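Side-chain contacts in FAD-dependent oxidoreductase (Actinomadura kijaniata, PDB 3M9V), which acts as a flavin-dependent oxidoreductase of the acyl-CoA dehydrogenase family in the biosynthesis of D-kijanose and binds thymidine-5'-diphosphate: residues E353-S356 and D357-L361; V261-L264 and G265-V268. All blocks are in the same frame, centred on the assembly; numbering follows the deposited sequence.

Contact 1: E353-S356 and D357-L361; sequences EIVS and DCLSL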
# COMPACT_ATOMS: atom_id res chain seq x y z
N GLU A 353 -1.48 -7.47 7.33
CA GLU A 353 -2.27 -7.17 6.14
C GLU A 353 -3.09 -8.38 5.72
O GLU A 353 -4.29 -8.28 5.46
CB GLU A 353 -1.39 -6.84 4.93
CG GLU A 353 -1.29 -5.38 4.59
CD GLU A 353 -0.25 -5.18 3.49
OE1 GLU A 353 0.65 -4.32 3.68
OE2 GLU A 353 -0.35 -5.90 2.46
N ILE A 354 -2.44 -9.53 5.62
CA ILE A 354 -3.23 -10.73 5.33
C ILE A 354 -4.40 -10.94 6.32
O ILE A 354 -5.55 -11.22 5.93
CB ILE A 354 -2.27 -11.93 5.34
CG1 ILE A 354 -1.31 -11.83 4.15
CG2 ILE A 354 -3.05 -13.25 5.39
CD1 ILE A 354 -0.14 -12.79 4.28
N VAL A 355 -4.11 -10.83 7.61
CA VAL A 355 -5.13 -11.16 8.60
C VAL A 355 -6.26 -10.16 8.37
O VAL A 355 -7.44 -10.54 8.29
CB VAL A 355 -4.62 -11.09 10.06
CG1 VAL A 355 -5.77 -11.17 11.03
CG2 VAL A 355 -3.61 -12.22 10.36
N SER A 356 -5.90 -8.88 8.28
CA SER A 356 -6.93 -7.87 8.06
C SER A 356 -7.79 -8.16 6.82
O SER A 356 -9.03 -8.12 6.89
CB SER A 356 -6.33 -6.46 8.07
OG SER A 356 -7.32 -5.51 7.75
N ASP A 357 -7.18 -8.52 5.70
CA ASP A 357 -7.97 -8.77 4.50
C ASP A 357 -8.92 -9.95 4.66
O ASP A 357 -9.91 -9.99 3.95
CB ASP A 357 -7.13 -9.03 3.24
CG ASP A 357 -6.46 -7.77 2.73
OD1 ASP A 357 -5.55 -7.87 1.89
OD2 ASP A 357 -6.80 -6.66 3.19
N CYS A 358 -8.57 -10.93 5.49
CA CYS A 358 -9.39 -12.09 5.81
C CYS A 358 -10.73 -11.75 6.47
O CYS A 358 -11.75 -12.42 6.24
CB CYS A 358 -8.62 -13.12 6.64
SG CYS A 358 -7.38 -14.02 5.68
N LEU A 359 -10.72 -10.68 7.26
CA LEU A 359 -11.94 -10.18 7.88
C LEU A 359 -12.89 -9.61 6.85
O LEU A 359 -14.11 -9.71 7.02
CB LEU A 359 -11.61 -9.09 8.91
CG LEU A 359 -11.22 -9.63 10.31
CD1 LEU A 359 -9.73 -9.85 10.44
CD2 LEU A 359 -11.61 -8.73 11.45
N SER A 360 -12.34 -8.99 5.81
CA SER A 360 -13.17 -8.56 4.70
C SER A 360 -13.83 -9.76 4.01
O SER A 360 -14.97 -9.63 3.58
CB SER A 360 -12.36 -7.79 3.66
OG SER A 360 -11.83 -6.64 4.28
N LEU A 361 -13.15 -10.90 3.86
CA LEU A 361 -13.79 -12.08 3.28
C LEU A 361 -14.92 -12.67 4.12
O LEU A 361 -15.96 -13.05 3.60
CB LEU A 361 -12.77 -13.18 3.01
CG LEU A 361 -11.76 -12.73 1.95
CD1 LEU A 361 -10.53 -13.61 1.87
CD2 LEU A 361 -12.54 -12.72 0.63
O HOH W 1 -7.54 -5.08 5.28
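E353 and D357 are joined by a regular helical bond, D357 N to E353 O at 2.9 Å with an N-H...O angle of 163°; C358 N follows with one to I354 O. One residue on, the pattern slackens: L359 N makes a weak bond to V355 O at 3.4 Å and another weak one to S356 O, as the last turns of helix 329-362 are reached.

On the more open side, S356 OG points opposite its own N (chi1 175°), which leads it out to a water 2.5 Å away. The same water donates to D357 OD2 at 2.7 Å, bridging neighbouring residues. The D357 carboxylate folds back beside its own backbone N, and its CG lies 3.5 Å from E353 O. With an alanine in place of D357 the water would probably lose the carboxylate it donates to and be held less firmly at S356 OG. On the buried side L359 reaches back along the helix, its CD1 3.2 Å from V355 O and 4.2 Å from V355 CG1, while C358 SG comes alongside I354 CG2. A274 of helix 264-283 packs on V355 and C358, and R384 of the second subunit hydrogen-bonds to S356 O and S360 OG.

Two carboxylates share one flank, E353 OE2 lying 5.6 Å from D357 OD1. The salt bridge from R303 to E353 OE2 probably eases their repulsion. The turn thus has a polar flank, met by water, R303 and R384 of the second subunit, and an apolar flank of V355, C358 and L359 packed on helices 264-283 and 372-379.

Contact 2: V261-L264 and G265-V268; sequences VSVL and GVYV
V263 and V266 meet through their CG2 methyls, 3.9 Å apart: that of V263 is turned directly away from its own N, with CG1 in the crowded position (chi1 89°), and that of V266 lies opposite its own carbonyl carbon. The two side chains cross obliquely. Y267 has CG beside its backbone N (chi1 -59°), which swings ring atom CD2 to within 3.5 Å of V263 O, while V268 CG2 comes to 3.3 Å from L264 O.

Three successive bonds, each spanning three residues, lead into the regular helix: L264 N to V261 O, G265 N to S262 O at 3.0 Å, and V266 N to V263 O at the same length. In the last two the donor stands well above the carbonyl plane. L264 O then takes V268 N at 3.1 Å in the carbonyl plane, plus a weak bond from Y267 N, and the four-residue pattern of helix 264-283 is under way.

Neighbouring helices and loops pack on it: L100 and H103 of helix 96-118 lie on V263, and M386 touches both V263 and Y267. The buried carbonyls of S262, V263 and L264 are met by N-H groups of the helix start, and the methyls of V263, V266 and V268 and the Y267 ring pack round them.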
# COMPACT_ATOMS: atom_id res chain seq x y z
N VAL A 261 15.16 -15.24 15.82
CA VAL A 261 14.75 -15.30 14.41
C VAL A 261 13.66 -16.33 14.11
O VAL A 261 12.81 -16.14 13.22
CB VAL A 261 15.96 -15.40 13.44
CG1 VAL A 261 16.55 -16.80 13.46
CG2 VAL A 261 15.44 -15.06 12.03
N SER A 262 13.64 -17.41 14.89
CA SER A 262 12.68 -18.45 14.60
C SER A 262 11.23 -18.07 14.96
O SER A 262 10.23 -18.67 14.50
CB SER A 262 13.21 -19.82 15.08
OG SER A 262 13.04 -19.99 16.48
N VAL A 263 11.11 -17.07 15.81
CA VAL A 263 9.80 -16.55 16.20
C VAL A 263 9.01 -15.99 15.01
O VAL A 263 7.81 -15.79 15.16
CB VAL A 263 9.87 -15.46 17.30
CG1 VAL A 263 10.03 -14.09 16.69
CG2 VAL A 263 8.58 -15.48 18.12
N LEU A 264 9.65 -15.79 13.86
CA LEU A 264 8.98 -15.36 12.65
C LEU A 264 7.96 -16.44 12.24
O LEU A 264 6.94 -16.07 11.68
CB LEU A 264 9.97 -15.14 11.49
CG LEU A 264 10.92 -13.92 11.58
CD1 LEU A 264 11.80 -13.63 10.36
CD2 LEU A 264 10.17 -12.65 12.04
N GLY A 265 8.24 -17.71 12.51
CA GLY A 265 7.28 -18.78 12.25
C GLY A 265 5.95 -18.58 12.94
O GLY A 265 4.90 -19.02 12.44
N VAL A 266 5.95 -17.89 14.08
CA VAL A 266 4.71 -17.64 14.85
C VAL A 266 3.73 -16.81 14.00
O VAL A 266 2.57 -17.15 13.80
CB VAL A 266 5.01 -17.00 16.21
CG1 VAL A 266 3.68 -16.64 16.92
CG2 VAL A 266 5.85 -18.00 17.07
N TYR A 267 4.26 -15.74 13.42
CA TYR A 267 3.42 -14.73 12.73
C TYR A 267 3.04 -15.31 11.37
O TYR A 267 1.92 -15.09 10.90
CB TYR A 267 4.16 -13.38 12.66
CG TYR A 267 4.46 -12.96 14.09
CD1 TYR A 267 3.40 -12.57 14.92
CD2 TYR A 267 5.75 -12.97 14.62
CE1 TYR A 267 3.62 -12.20 16.25
CE2 TYR A 267 5.98 -12.60 15.97
CZ TYR A 267 4.90 -12.26 16.76
OH TYR A 267 5.03 -11.92 18.08
N VAL A 268 3.94 -16.11 10.80
CA VAL A 268 3.55 -16.83 9.60
C VAL A 268 2.39 -17.81 9.88
O VAL A 268 1.47 -17.94 9.06
CB VAL A 268 4.73 -17.61 8.93
CG1 VAL A 268 4.22 -18.30 7.66
CG2 VAL A 268 5.94 -16.70 8.60

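Both contacts are local turns of the C-terminal helical domain, their centres 19 Å apart and their nearest atoms about 6 Å, so they do not touch. Helix 264-283 ties them together: it starts in contact 2 and, further along, offers A274 and A278 to contact 1. Contact 2 is the one nearer the ligands. The S262 side chain is about 11 Å from the bound dTDP, and that of Y267 about 8 Å from F385, an FMN-binding residue, although this chain carries no flavin in the model. Contact 1 lies away from its own chain's sites but faces the second subunit, where R384 immediately precedes that subunit's F385.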